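Local coordinates for protein 2-dehydropantoate 2-reductase, putative (Enterococcus faecalis, PDB 2EW2) that probably catalyses the NADPH-dependent reduction of 2-dehydropantoate (ketopantoate) to (R)-pantoate, a step on the way to pantothenate, at residues C207-F212 / H261-Y266; A230-K235 / V294-C299; I188-C193 / A243-H248; I130-A135 / D148-L153; I6-A11 / I79-A84. All coordinates share one frame; numbering follows the deposited sequence. Where two conformers were deposited one is given.

Contact 1. Residues C207-F212 / H261-Y266; sequences CNIAEF and HYPSMY
N208 sets its CB squarely over the ring of Y262, at the capping box that starts helix 209-214 in the all-helical C-terminal part of this ketopantoate reductase. The CH-pi contact has CB 3.7 Å from the ring centroid and only 13° off the normal, so CB stands almost over the centre of the ring. The asparagine amide works within its own segment: with CG held between the backbone N and the carbonyl carbon (chi1 68°), OD1 accepts from E211 N, while E211 OE1 in turn accepts from N208 N on the anti side of the carboxylate. That same OE1 takes a bond from a water that also sits 2.5 Å from Y262 OH, so the tyrosine is tied to the box at its tip as well as by its face. Y262 CD2 stands 3.3 Å above the face of the Y266 ring, over its centre, and Y266 OH bonds to D206. Next along, I209 runs past P263 in the opposite direction, CG1 to CD 4.2 Å. C207, next to the box, packs on L312 of the second subunit. C207 O, covered here, finds no hydrogen-bond partner in the model. The one direct hydrogen bond between the segments is I209 N to H261 O, 3.1 Å and nearly straight at 161°.

Contact 2. Residues A230-K235 / V294-C299; sequences AAVAEK and VATPFC
The last turns of helix 218-235 meet the loop that leads into helix 297-313, and V294 is the residue that fills the joint. Its two methyls are divided between two parts of the helix. CG1, anti to the backbone N (chi1 174°), enters the angle between A231 and V232, 3.8 Å from A231 CB and equally far from V232 CG2. CG2 turns to K235, where it lies 3.6 Å from CE and 4.0 Å from CG; the lysine chain bends at chi2 (-53°), which brings CE and CG across the valine at a slant. V232 CG2 is shared as well: besides V294 CG1 it touches T296 CG2 at 3.6 Å, the two side chains crossing at about a right angle. T296 stands at the N-cap position of helix 297-313, yet its side chain makes no capping bond. The first turn is met by E228 of helix 218-235 instead: OE2 accepts from F298 N and OE1 from C299 N, a placement of one carboxylate on two amides that probably also suits the helix dipole. Around the joint, K288 and W286 of helix 282-292 pack on V232 and T296, and P297 touches P297 of the second subunit. What results is methyl-to-methyl packing between the end of one helix and the loop entering another, within the helical C-terminal domain of the ketopantoate reductase family.

Contact 3. Residues I188-C193 / A243-H248; sequences IWRKAC and AEVYTH
R190 grips E244 side-on in a two-pronged salt bridge that joins helix 184-195 to helix 242-252, two members of the helical C-terminal domain. NE donates to OE2 at 2.7 Å and NH2 to OE1 at 3.0 Å, each nitrogen with its own oxygen. Guanidinium and carboxylate are 20° apart, nearly coplanar, and both acceptors lie close to the guanidinium plane. The arginine reaches across with its chain extended from CG to NE, whereas E244 bends at chi2 (-81°) to bring its carboxylate up. NH2 also comes within 3.3 Å of H248 ND1, one turn along, with the imidazole plane steeply inclined to the guanidinium. Beside the charged pair the helices, crossing at -47° with their axes 10.7 Å apart, meet through V245. F229 of helix 218-235 packs on buried C193. V245 CG2 lies 4.1 Å from R190 CG, and its CG1 rests 3.9 Å from C193 SG.

Contact 4. Residues I130-A135 / D148-L153; sequences ITMWTA and DGEIEL
W133 lies over the backbone of D148, G149 and E150, where the pairing of strands 126-131 and 151-155 gives way to irregular chain that stays close. From CB, the indole is swung beside the backbone N, CG anti to the carbonyl carbon (chi1 -71°), which carries the ring over residues 148-150. CG and CD2 rest above G149 CA, which makes a CH-pi contact 3.7 Å from the centroid of the five-membered ring and 15° off its normal. At the ring edge, CD1 meets I151 CG1, 3.9 Å away and near the ring plane. NE1 passes over the backbone at E150, but its proton goes to L176 O. The six-membered ring follows the same chain, with CE3 and CZ3 each 3.6 Å from D148 C and CZ2 near G149 O. Glycine suits the middle position, since a CB on G149 would run into W133 CA. M132, in one of two conformers and therefore less certain, lies opposite the indole with its selenium 3.7 Å from E150 CG. The backbones are joined by a reciprocal pair of hydrogen bonds between I130 and E152, then by M132 N to E150 O at 2.8 Å. A water links T134 N to D148 O. This is the antiparallel step in a largely parallel Rossmann-type sheet, with strand 178-180 beyond 151-155 and a tryptophan lying on the glycine-containing backbone opposite.

Contact 5. Residues I6-A11 / I79-A84; sequences IAIAGA and IALTKA
A9 O gathers the bonds at the end of two neighbouring parallel strands, 5-9 and 77-80, in the Rossmann-type sheet of the N-terminal domain. L81 N donates to it at 2.9 Å, nearly straight; T82 N and T82 OG1 add weaker bonds. The hydroxyl reaches it because OG1 lies beside the backbone N of T82, anti to the carbonyl carbon (chi1 -57°). Before this point the pairing is regular, I79 N giving to A7 O and A9 N to I79 O at 2.8 Å. G10 follows directly, probably the first glycine of the family's GxGxxG dinucleotide-binding turn. Its backbone angles (107°/93°) by themselves call for glycine, and because the chain passes so close to the 81-82 loop a CB would also strike T82 N. Past it, A11 N is held by D33. On one face of the sheet, I8 and I79 lie side by side and point the same way, with L18 and L22 of helix 13-24 packed on I79. M90 and I94 of helix 84-94 cover A9 on the other face. I79 CD1 ends between two isoleucines, 3.7 Å from I8 CD1 and 3.7 Å from I6 CG2.

Contacts 4 and 5 belong to the same sheet of the N-terminal domain, their centres about 15 Å apart. Contact 5 is its buried parallel centre, held by backbone bonds and aliphatic side chains, whereas contact 4 is an antiparallel, surface-lying pair dominated by one indole. Contacts 1, 2 and 3 are all partly buried and lie in the helical C-terminal domain: contact 1 at two helix starts, with a capping box and a tyrosine face; contact 2 between a helix end and a helix-entry loop, with a cluster of methyls; contact 3 between two helices, with a salt bridge. Contacts 2 and 3 touch, W189 of helix 184-195 packing on V232 and A233. Contacts 1 and 2 also reach the second subunit; contact 3 does not.

Contact 1. Residues C207-F212 / H261-Y266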
# COMPACT_ATOMS: atom_id res chain seq x y z
N CYS B 207 -12.48 -5.95 5.42
CA CYS B 207 -13.85 -5.59 5.11
C CYS B 207 -14.40 -6.47 3.98
O CYS B 207 -13.64 -7.16 3.30
CB CYS B 207 -13.94 -4.11 4.75
SG CYS B 207 -13.11 -3.64 3.19
N ASN B 208 -15.72 -6.44 3.78
CA ASN B 208 -16.31 -7.18 2.67
C ASN B 208 -16.36 -6.33 1.42
O ASN B 208 -15.94 -5.15 1.44
CB ASN B 208 -17.67 -7.81 3.04
CG ASN B 208 -18.79 -6.79 3.27
OD1 ASN B 208 -18.88 -5.76 2.59
ND2 ASN B 208 -19.68 -7.10 4.21
N ILE B 209 -16.88 -6.91 0.33
CA ILE B 209 -16.81 -6.29 -1.00
C ILE B 209 -17.60 -4.98 -1.11
O ILE B 209 -17.07 -3.96 -1.58
CB ILE B 209 -17.21 -7.30 -2.10
CG1 ILE B 209 -16.19 -8.45 -2.15
CG2 ILE B 209 -17.31 -6.61 -3.46
CD1 ILE B 209 -16.57 -9.63 -3.05
N ALA B 210 -18.87 -5.01 -0.68
CA ALA B 210 -19.71 -3.81 -0.67
C ALA B 210 -19.16 -2.73 0.26
O ALA B 210 -19.25 -1.54 -0.06
CB ALA B 210 -21.15 -4.18 -0.28
N GLU B 211 -18.64 -3.13 1.43
CA GLU B 211 -18.06 -2.18 2.39
C GLU B 211 -16.89 -1.49 1.72
O GLU B 211 -16.79 -0.26 1.76
CB GLU B 211 -17.58 -2.89 3.67
CG GLU B 211 -18.70 -3.26 4.66
CD GLU B 211 -18.21 -4.11 5.83
OE1 GLU B 211 -17.22 -4.84 5.67
OE2 GLU B 211 -18.81 -4.04 6.93
N PHE B 212 -16.02 -2.27 1.07
CA PHE B 212 -14.94 -1.67 0.29
C PHE B 212 -15.46 -0.74 -0.81
O PHE B 212 -15.01 0.41 -0.93
CB PHE B 212 -13.98 -2.70 -0.32
CG PHE B 212 -12.91 -2.05 -1.15
CD1 PHE B 212 -11.80 -1.47 -0.54
CD2 PHE B 212 -13.08 -1.89 -2.51
CE1 PHE B 212 -10.85 -0.78 -1.30
CE2 PHE B 212 -12.13 -1.20 -3.27
CZ PHE B 212 -11.03 -0.66 -2.66
N HIS B 261 -20.27 -10.73 0.48
CA HIS B 261 -19.23 -11.73 0.64
C HIS B 261 -17.85 -11.09 0.81
O HIS B 261 -17.66 -9.92 0.49
CB HIS B 261 -19.20 -12.72 -0.54
CG HIS B 261 -20.52 -13.39 -0.81
ND1 HIS B 261 -20.77 -14.07 -1.98
CD2 HIS B 261 -21.65 -13.47 -0.07
CE1 HIS B 261 -22.00 -14.55 -1.95
NE2 HIS B 261 -22.56 -14.20 -0.80
N TYR B 262 -16.91 -11.88 1.32
CA TYR B 262 -15.49 -11.53 1.41
C TYR B 262 -14.79 -12.30 0.30
O TYR B 262 -15.17 -13.44 0.02
CB TYR B 262 -14.93 -11.96 2.76
CG TYR B 262 -15.53 -11.23 3.94
CD1 TYR B 262 -16.72 -11.68 4.54
CD2 TYR B 262 -14.93 -10.09 4.45
CE1 TYR B 262 -17.28 -10.98 5.63
CE2 TYR B 262 -15.47 -9.40 5.53
CZ TYR B 262 -16.64 -9.85 6.12
OH TYR B 262 -17.14 -9.13 7.18
N PRO B 263 -13.77 -11.69 -0.34
CA PRO B 263 -13.10 -12.35 -1.47
C PRO B 263 -12.24 -13.51 -0.99
O PRO B 263 -11.95 -13.59 0.20
CB PRO B 263 -12.22 -11.23 -2.05
CG PRO B 263 -11.91 -10.36 -0.88
CD PRO B 263 -13.16 -10.38 -0.02
N SER B 264 -11.82 -14.38 -1.91
CA SER B 264 -11.12 -15.61 -1.53
C SER B 264 -9.82 -15.39 -0.76
O SER B 264 -9.47 -16.21 0.09
CB SER B 264 -10.86 -16.50 -2.76
OG SER B 264 -10.33 -15.72 -3.81
N MSE B 265 -9.08 -14.32 -1.07
CA MSE B 265 -7.83 -14.05 -0.38
C MSE B 265 -8.10 -13.73 1.10
O MSE B 265 -7.34 -14.13 1.98
CB MSE B 265 -7.06 -12.91 -1.04
CG MSE B 265 -5.71 -12.68 -0.41
SE MSE B 265 -4.61 -11.40 -1.37
CE MSE B 265 -4.30 -12.44 -3.16
N TYR B 266 -9.17 -12.98 1.34
CA TYR B 266 -9.62 -12.68 2.71
C TYR B 266 -9.90 -13.99 3.49
O TYR B 266 -9.44 -14.14 4.63
CB TYR B 266 -10.84 -11.74 2.69
CG TYR B 266 -11.35 -11.35 4.07
CD1 TYR B 266 -11.11 -10.07 4.58
CD2 TYR B 266 -12.08 -12.25 4.86
CE1 TYR B 266 -11.57 -9.70 5.85
CE2 TYR B 266 -12.54 -11.89 6.15
CZ TYR B 266 -12.28 -10.60 6.62
OH TYR B 266 -12.73 -10.21 7.87
O HOH W 1 -16.54 -6.70 7.27

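Contact 2. Residues A230-K235 / V294-C299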
# COMPACT_ATOMS: atom_id res chain seq x y z
N ALA B 230 -3.06 -3.30 -16.89
CA ALA B 230 -3.15 -2.94 -18.31
C ALA B 230 -1.84 -2.48 -18.94
O ALA B 230 -1.52 -2.86 -20.07
CB ALA B 230 -4.23 -1.89 -18.53
N ALA B 231 -1.07 -1.66 -18.21
CA ALA B 231 0.22 -1.18 -18.69
C ALA B 231 1.20 -2.32 -19.02
O ALA B 231 1.88 -2.27 -20.05
CB ALA B 231 0.86 -0.19 -17.71
N VAL B 232 1.25 -3.32 -18.14
CA VAL B 232 2.11 -4.49 -18.31
C VAL B 232 1.55 -5.47 -19.37
O VAL B 232 2.30 -5.97 -20.24
CB VAL B 232 2.32 -5.21 -16.95
CG1 VAL B 232 3.06 -6.49 -17.13
CG2 VAL B 232 3.02 -4.29 -15.94
N ALA B 233 0.24 -5.74 -19.34
CA ALA B 233 -0.39 -6.60 -20.34
C ALA B 233 -0.11 -6.07 -21.75
O ALA B 233 0.18 -6.84 -22.67
CB ALA B 233 -1.89 -6.73 -20.12
N GLU B 234 -0.22 -4.76 -21.91
CA GLU B 234 0.05 -4.09 -23.17
C GLU B 234 1.42 -4.48 -23.77
O GLU B 234 1.53 -4.65 -24.98
CB GLU B 234 -0.06 -2.57 -22.98
CG GLU B 234 -0.21 -1.80 -24.28
CD GLU B 234 1.14 -1.44 -24.90
OE1 GLU B 234 1.15 -1.02 -26.09
OE2 GLU B 234 2.18 -1.56 -24.20
N LYS B 235 2.43 -4.62 -22.91
CA LYS B 235 3.76 -5.03 -23.35
C LYS B 235 3.79 -6.44 -23.94
O LYS B 235 4.70 -6.77 -24.69
CB LYS B 235 4.77 -4.96 -22.20
CG LYS B 235 4.90 -3.59 -21.56
CD LYS B 235 5.19 -2.51 -22.60
CE LYS B 235 5.49 -1.20 -21.92
NZ LYS B 235 5.53 -0.11 -22.90
N VAL B 294 8.24 -1.02 -16.53
CA VAL B 294 6.92 -0.44 -16.29
C VAL B 294 6.72 -0.34 -14.79
O VAL B 294 6.86 -1.34 -14.08
CB VAL B 294 5.79 -1.33 -16.88
CG1 VAL B 294 4.41 -0.79 -16.50
CG2 VAL B 294 5.93 -1.44 -18.40
N ALA B 295 6.41 0.85 -14.32
CA ALA B 295 6.16 1.08 -12.91
C ALA B 295 4.87 0.38 -12.49
O ALA B 295 3.87 0.51 -13.14
CB ALA B 295 6.09 2.58 -12.62
N THR B 296 4.93 -0.41 -11.41
CA THR B 296 3.72 -1.04 -10.86
C THR B 296 3.73 -0.87 -9.32
O THR B 296 3.69 -1.85 -8.58
CB THR B 296 3.65 -2.54 -11.22
OG1 THR B 296 4.78 -3.20 -10.64
CG2 THR B 296 3.67 -2.75 -12.74
N PRO B 297 3.79 0.38 -8.83
CA PRO B 297 3.98 0.57 -7.39
C PRO B 297 2.81 0.13 -6.50
O PRO B 297 3.04 -0.36 -5.40
CB PRO B 297 4.20 2.09 -7.29
CG PRO B 297 3.42 2.64 -8.46
CD PRO B 297 3.72 1.67 -9.54
N PHE B 298 1.56 0.32 -6.93
CA PHE B 298 0.43 -0.16 -6.11
C PHE B 298 0.47 -1.69 -5.99
O PHE B 298 0.26 -2.23 -4.90
CB PHE B 298 -0.92 0.32 -6.64
CG PHE B 298 -1.27 1.74 -6.24
CD1 PHE B 298 -0.30 2.76 -6.25
CD2 PHE B 298 -2.58 2.06 -5.86
CE1 PHE B 298 -0.66 4.10 -5.89
CE2 PHE B 298 -2.93 3.39 -5.50
CZ PHE B 298 -1.97 4.39 -5.52
N CYS B 299 0.76 -2.37 -7.08
CA CYS B 299 0.94 -3.84 -7.02
C CYS B 299 2.05 -4.23 -6.07
O CYS B 299 1.89 -5.16 -5.30
CB CYS B 299 1.22 -4.46 -8.42
SG CYS B 299 -0.25 -4.56 -9.42

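Contact 3. Residues I188-C193 / A243-H248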
# COMPACT_ATOMS: atom_id res chain seq x y z
N ILE B 188 -7.46 -14.62 -18.90
CA ILE B 188 -6.57 -14.80 -17.77
C ILE B 188 -6.09 -13.46 -17.17
O ILE B 188 -6.05 -13.29 -15.93
CB ILE B 188 -5.38 -15.71 -18.16
CG1 ILE B 188 -5.88 -17.15 -18.34
CG2 ILE B 188 -4.20 -15.60 -17.16
CD1 ILE B 188 -4.92 -18.04 -19.10
N TRP B 189 -5.72 -12.53 -18.04
CA TRP B 189 -5.31 -11.18 -17.61
C TRP B 189 -6.48 -10.43 -16.97
O TRP B 189 -6.30 -9.78 -15.94
CB TRP B 189 -4.80 -10.38 -18.80
CG TRP B 189 -3.32 -10.47 -19.00
CD1 TRP B 189 -2.66 -11.20 -19.97
CD2 TRP B 189 -2.31 -9.83 -18.21
NE1 TRP B 189 -1.29 -11.03 -19.83
CE2 TRP B 189 -1.06 -10.19 -18.77
CE3 TRP B 189 -2.35 -8.97 -17.10
CZ2 TRP B 189 0.16 -9.72 -18.24
CZ3 TRP B 189 -1.13 -8.51 -16.56
CH2 TRP B 189 0.11 -8.89 -17.14
N ARG B 190 -7.65 -10.50 -17.60
CA ARG B 190 -8.85 -9.86 -17.07
C ARG B 190 -9.23 -10.40 -15.69
O ARG B 190 -9.61 -9.64 -14.79
CB ARG B 190 -10.02 -9.96 -18.05
CG ARG B 190 -11.30 -9.34 -17.50
CD ARG B 190 -12.39 -9.35 -18.54
NE ARG B 190 -13.70 -8.99 -18.03
CZ ARG B 190 -14.46 -9.78 -17.26
NH1 ARG B 190 -14.02 -10.97 -16.85
NH2 ARG B 190 -15.66 -9.38 -16.89
N LYS B 191 -9.13 -11.72 -15.53
CA LYS B 191 -9.44 -12.37 -14.27
C LYS B 191 -8.44 -11.97 -13.17
O LYS B 191 -8.83 -11.71 -12.03
CB LYS B 191 -9.46 -13.89 -14.46
CG LYS B 191 -9.73 -14.72 -13.22
CD LYS B 191 -10.04 -16.15 -13.66
CE LYS B 191 -10.08 -17.12 -12.50
NZ LYS B 191 -8.70 -17.58 -12.16
N ALA B 192 -7.16 -11.93 -13.53
CA ALA B 192 -6.10 -11.58 -12.59
C ALA B 192 -6.27 -10.12 -12.15
O ALA B 192 -6.05 -9.79 -11.01
CB ALA B 192 -4.72 -11.80 -13.20
N CYS B 193 -6.68 -9.28 -13.10
CA CYS B 193 -6.99 -7.88 -12.83
C CYS B 193 -8.09 -7.74 -11.77
O CYS B 193 -7.91 -7.05 -10.78
CB CYS B 193 -7.35 -7.16 -14.14
SG CYS B 193 -7.22 -5.43 -13.96
N ALA B 243 -12.25 0.16 -18.66
CA ALA B 243 -13.61 0.56 -18.31
C ALA B 243 -14.51 -0.65 -18.07
O ALA B 243 -15.26 -0.69 -17.08
CB ALA B 243 -14.18 1.51 -19.40
N GLU B 244 -14.42 -1.66 -18.93
CA GLU B 244 -15.19 -2.88 -18.73
C GLU B 244 -14.79 -3.59 -17.44
O GLU B 244 -15.65 -4.12 -16.73
CB GLU B 244 -15.05 -3.85 -19.93
CG GLU B 244 -16.00 -5.08 -19.88
CD GLU B 244 -15.51 -6.23 -18.99
OE1 GLU B 244 -16.34 -6.88 -18.31
OE2 GLU B 244 -14.28 -6.50 -18.95
N VAL B 245 -13.49 -3.63 -17.17
CA VAL B 245 -13.01 -4.27 -15.94
C VAL B 245 -13.52 -3.52 -14.71
O VAL B 245 -13.99 -4.15 -13.77
CB VAL B 245 -11.47 -4.40 -15.91
CG1 VAL B 245 -11.00 -4.96 -14.55
CG2 VAL B 245 -10.99 -5.31 -17.06
N TYR B 246 -13.45 -2.19 -14.71
CA TYR B 246 -14.01 -1.39 -13.61
C TYR B 246 -15.51 -1.64 -13.42
O TYR B 246 -15.99 -1.76 -12.29
CB TYR B 246 -13.77 0.10 -13.82
CG TYR B 246 -14.21 0.93 -12.62
CD1 TYR B 246 -13.53 0.83 -11.40
CD2 TYR B 246 -15.30 1.81 -12.71
CE1 TYR B 246 -13.92 1.57 -10.28
CE2 TYR B 246 -15.70 2.58 -11.60
CZ TYR B 246 -15.01 2.43 -10.39
OH TYR B 246 -15.39 3.16 -9.29
N THR B 247 -16.24 -1.70 -14.53
CA THR B 247 -17.68 -1.93 -14.51
C THR B 247 -18.01 -3.28 -13.89
O THR B 247 -18.94 -3.38 -13.08
CB THR B 247 -18.27 -1.82 -15.93
OG1 THR B 247 -18.27 -0.44 -16.31
CG2 THR B 247 -19.73 -2.34 -15.97
N HIS B 248 -17.24 -4.30 -14.24
CA HIS B 248 -17.40 -5.60 -13.62
C HIS B 248 -17.18 -5.54 -12.11
O HIS B 248 -17.95 -6.12 -11.32
CB HIS B 248 -16.41 -6.59 -14.25
CG HIS B 248 -16.43 -7.93 -13.60
ND1 HIS B 248 -17.24 -8.96 -14.05
CD2 HIS B 248 -15.78 -8.41 -12.52
CE1 HIS B 248 -17.07 -10.02 -13.28
NE2 HIS B 248 -16.18 -9.71 -12.34

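Contact 4. Residues I130-A135 / D148-L153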
# COMPACT_ATOMS: atom_id res chain seq x y z
N ILE B 130 -7.45 -23.21 -20.52
CA ILE B 130 -8.38 -23.21 -19.41
C ILE B 130 -9.15 -24.51 -19.54
O ILE B 130 -9.66 -24.83 -20.63
CB ILE B 130 -9.33 -21.99 -19.46
CG1 ILE B 130 -8.53 -20.68 -19.37
CG2 ILE B 130 -10.37 -22.04 -18.33
CD1 ILE B 130 -9.32 -19.47 -19.81
N THR B 131 -9.21 -25.28 -18.46
CA THR B 131 -10.01 -26.50 -18.46
C THR B 131 -11.30 -26.29 -17.68
O THR B 131 -11.29 -25.80 -16.55
CB THR B 131 -9.22 -27.73 -17.95
OG1 THR B 131 -10.09 -28.85 -17.92
CG2 THR B 131 -8.63 -27.52 -16.55
N MSE B 132 -12.42 -26.65 -18.30
CA MSE B 132 -13.73 -26.53 -17.68
C MSE B 132 -14.23 -27.89 -17.16
O MSE B 132 -15.34 -27.98 -16.61
CB MSE B 132 -14.75 -25.92 -18.65
CG MSE B 132 -14.53 -24.43 -19.00
SE MSE B 132 -13.05 -24.11 -20.25
CE MSE B 132 -13.49 -22.25 -20.77
N TRP B 133 -13.43 -28.93 -17.34
CA TRP B 133 -13.77 -30.29 -16.85
C TRP B 133 -13.72 -30.31 -15.32
O TRP B 133 -13.12 -29.43 -14.70
CB TRP B 133 -12.82 -31.36 -17.40
CG TRP B 133 -12.99 -31.65 -18.86
CD1 TRP B 133 -12.34 -31.04 -19.89
CD2 TRP B 133 -13.88 -32.61 -19.45
NE1 TRP B 133 -12.77 -31.56 -21.10
CE2 TRP B 133 -13.71 -32.53 -20.86
CE3 TRP B 133 -14.79 -33.54 -18.93
CZ2 TRP B 133 -14.42 -33.34 -21.75
CZ3 TRP B 133 -15.50 -34.34 -19.82
CH2 TRP B 133 -15.30 -34.24 -21.22
N THR B 134 -14.35 -31.31 -14.71
CA THR B 134 -14.24 -31.53 -13.27
C THR B 134 -13.59 -32.89 -13.04
O THR B 134 -13.61 -33.75 -13.92
CB THR B 134 -15.61 -31.43 -12.55
OG1 THR B 134 -16.47 -32.49 -12.98
CG2 THR B 134 -16.29 -30.08 -12.84
N ALA B 135 -12.97 -33.07 -11.89
CA ALA B 135 -12.40 -34.36 -11.50
C ALA B 135 -12.30 -34.44 -9.98
O ALA B 135 -12.03 -33.44 -9.33
CB ALA B 135 -11.02 -34.54 -12.11
N ASP B 148 -19.50 -33.16 -17.94
CA ASP B 148 -18.94 -32.74 -19.21
C ASP B 148 -17.86 -31.69 -18.98
O ASP B 148 -17.51 -31.38 -17.84
CB ASP B 148 -20.05 -32.18 -20.13
CG ASP B 148 -20.79 -30.98 -19.52
OD1 ASP B 148 -20.18 -30.20 -18.74
OD2 ASP B 148 -21.98 -30.78 -19.84
N GLY B 149 -17.32 -31.15 -20.06
CA GLY B 149 -16.38 -30.04 -19.96
C GLY B 149 -15.80 -29.72 -21.32
O GLY B 149 -16.26 -30.23 -22.35
N GLU B 150 -14.78 -28.86 -21.30
CA GLU B 150 -14.08 -28.43 -22.49
C GLU B 150 -12.73 -27.88 -22.07
O GLU B 150 -12.50 -27.64 -20.88
CB GLU B 150 -14.88 -27.37 -23.27
CG GLU B 150 -15.19 -26.10 -22.48
CD GLU B 150 -15.79 -24.99 -23.35
OE1 GLU B 150 -15.40 -24.85 -24.54
OE2 GLU B 150 -16.65 -24.24 -22.85
N ILE B 151 -11.84 -27.72 -23.04
CA ILE B 151 -10.57 -27.04 -22.81
C ILE B 151 -10.42 -26.03 -23.92
O ILE B 151 -10.55 -26.38 -25.09
CB ILE B 151 -9.37 -28.04 -22.81
CG1 ILE B 151 -9.56 -29.12 -21.75
CG2 ILE B 151 -8.01 -27.31 -22.58
CD1 ILE B 151 -8.42 -30.12 -21.67
N GLU B 152 -10.17 -24.77 -23.55
CA GLU B 152 -9.81 -23.75 -24.51
C GLU B 152 -8.30 -23.53 -24.39
O GLU B 152 -7.77 -23.55 -23.28
CB GLU B 152 -10.58 -22.44 -24.22
CG GLU B 152 -12.11 -22.57 -24.31
CD GLU B 152 -12.83 -21.24 -24.11
OE1 GLU B 152 -12.36 -20.40 -23.30
OE2 GLU B 152 -13.86 -21.01 -24.80
N LEU B 153 -7.60 -23.39 -25.52
CA LEU B 153 -6.15 -23.18 -25.48
C LEU B 153 -5.69 -22.19 -26.54
O LEU B 153 -6.41 -21.90 -27.51
CB LEU B 153 -5.38 -24.50 -25.56
CG LEU B 153 -5.47 -25.33 -26.85
CD1 LEU B 153 -4.41 -24.90 -27.89
CD2 LEU B 153 -5.31 -26.79 -26.51
O HOH W 2 -16.52 -32.85 -15.77

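Contact 5. Residues I6-A11 / I79-A84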
# COMPACT_ATOMS: atom_id res chain seq x y z
N ILE B 6 3.04 -37.68 -24.41
CA ILE B 6 2.55 -36.63 -23.49
C ILE B 6 2.88 -36.95 -22.04
O ILE B 6 2.57 -38.05 -21.56
CB ILE B 6 1.01 -36.42 -23.63
CG1 ILE B 6 0.64 -36.24 -25.10
CG2 ILE B 6 0.51 -35.21 -22.75
CD1 ILE B 6 -0.87 -36.26 -25.40
N ALA B 7 3.51 -35.99 -21.36
CA ALA B 7 3.77 -36.08 -19.93
C ALA B 7 2.77 -35.17 -19.21
O ALA B 7 2.45 -34.06 -19.68
CB ALA B 7 5.17 -35.66 -19.61
N ILE B 8 2.21 -35.70 -18.12
CA ILE B 8 1.28 -34.95 -17.28
C ILE B 8 2.03 -34.53 -16.03
O ILE B 8 2.35 -35.36 -15.20
CB ILE B 8 0.03 -35.81 -16.87
CG1 ILE B 8 -0.64 -36.46 -18.08
CG2 ILE B 8 -0.97 -34.96 -16.06
CD1 ILE B 8 -1.32 -35.51 -19.03
N ALA B 9 2.31 -33.23 -15.91
CA ALA B 9 3.08 -32.72 -14.76
C ALA B 9 2.11 -32.28 -13.67
O ALA B 9 1.55 -31.18 -13.70
CB ALA B 9 4.01 -31.56 -15.20
N GLY B 10 1.89 -33.19 -12.72
CA GLY B 10 0.88 -33.04 -11.67
C GLY B 10 -0.28 -33.97 -11.98
O GLY B 10 -1.19 -33.61 -12.71
N ALA B 11 -0.22 -35.18 -11.41
CA ALA B 11 -1.19 -36.23 -11.68
C ALA B 11 -2.32 -36.33 -10.64
O ALA B 11 -2.74 -37.43 -10.26
CB ALA B 11 -0.47 -37.57 -11.80
N ILE B 79 1.76 -31.31 -20.14
CA ILE B 79 0.60 -30.60 -19.63
C ILE B 79 0.87 -30.25 -18.17
O ILE B 79 1.05 -31.14 -17.34
CB ILE B 79 -0.71 -31.42 -19.74
CG1 ILE B 79 -1.03 -31.70 -21.21
CG2 ILE B 79 -1.87 -30.63 -19.05
CD1 ILE B 79 -2.00 -32.88 -21.47
N ALA B 80 0.92 -28.95 -17.89
CA ALA B 80 1.26 -28.45 -16.56
C ALA B 80 0.00 -28.24 -15.70
O ALA B 80 -0.85 -27.42 -16.03
CB ALA B 80 2.03 -27.15 -16.68
N LEU B 81 -0.09 -28.99 -14.60
CA LEU B 81 -1.16 -28.84 -13.61
C LEU B 81 -0.65 -28.70 -12.17
O LEU B 81 -1.45 -28.53 -11.25
CB LEU B 81 -2.15 -30.00 -13.71
CG LEU B 81 -3.05 -29.89 -14.94
CD1 LEU B 81 -3.37 -31.25 -15.51
CD2 LEU B 81 -4.34 -29.11 -14.57
N THR B 82 0.67 -28.77 -11.98
CA THR B 82 1.31 -28.57 -10.68
C THR B 82 1.02 -27.15 -10.18
O THR B 82 1.18 -26.18 -10.94
CB THR B 82 2.84 -28.74 -10.84
OG1 THR B 82 3.11 -30.04 -11.39
CG2 THR B 82 3.57 -28.62 -9.51
N LYS B 83 0.62 -27.00 -8.92
CA LYS B 83 0.33 -25.64 -8.42
C LYS B 83 1.56 -24.74 -8.53
O LYS B 83 2.69 -25.22 -8.59
CB LYS B 83 -0.30 -25.64 -7.02
CG LYS B 83 0.46 -26.33 -5.92
CD LYS B 83 -0.47 -26.41 -4.67
CE LYS B 83 0.27 -26.84 -3.42
NZ LYS B 83 1.22 -25.78 -2.93
N ALA B 84 1.31 -23.44 -8.57
CA ALA B 84 2.34 -22.46 -8.91
C ALA B 84 3.55 -22.51 -7.99
O ALA B 84 4.69 -22.25 -8.42
CB ALA B 84 1.75 -21.05 -8.91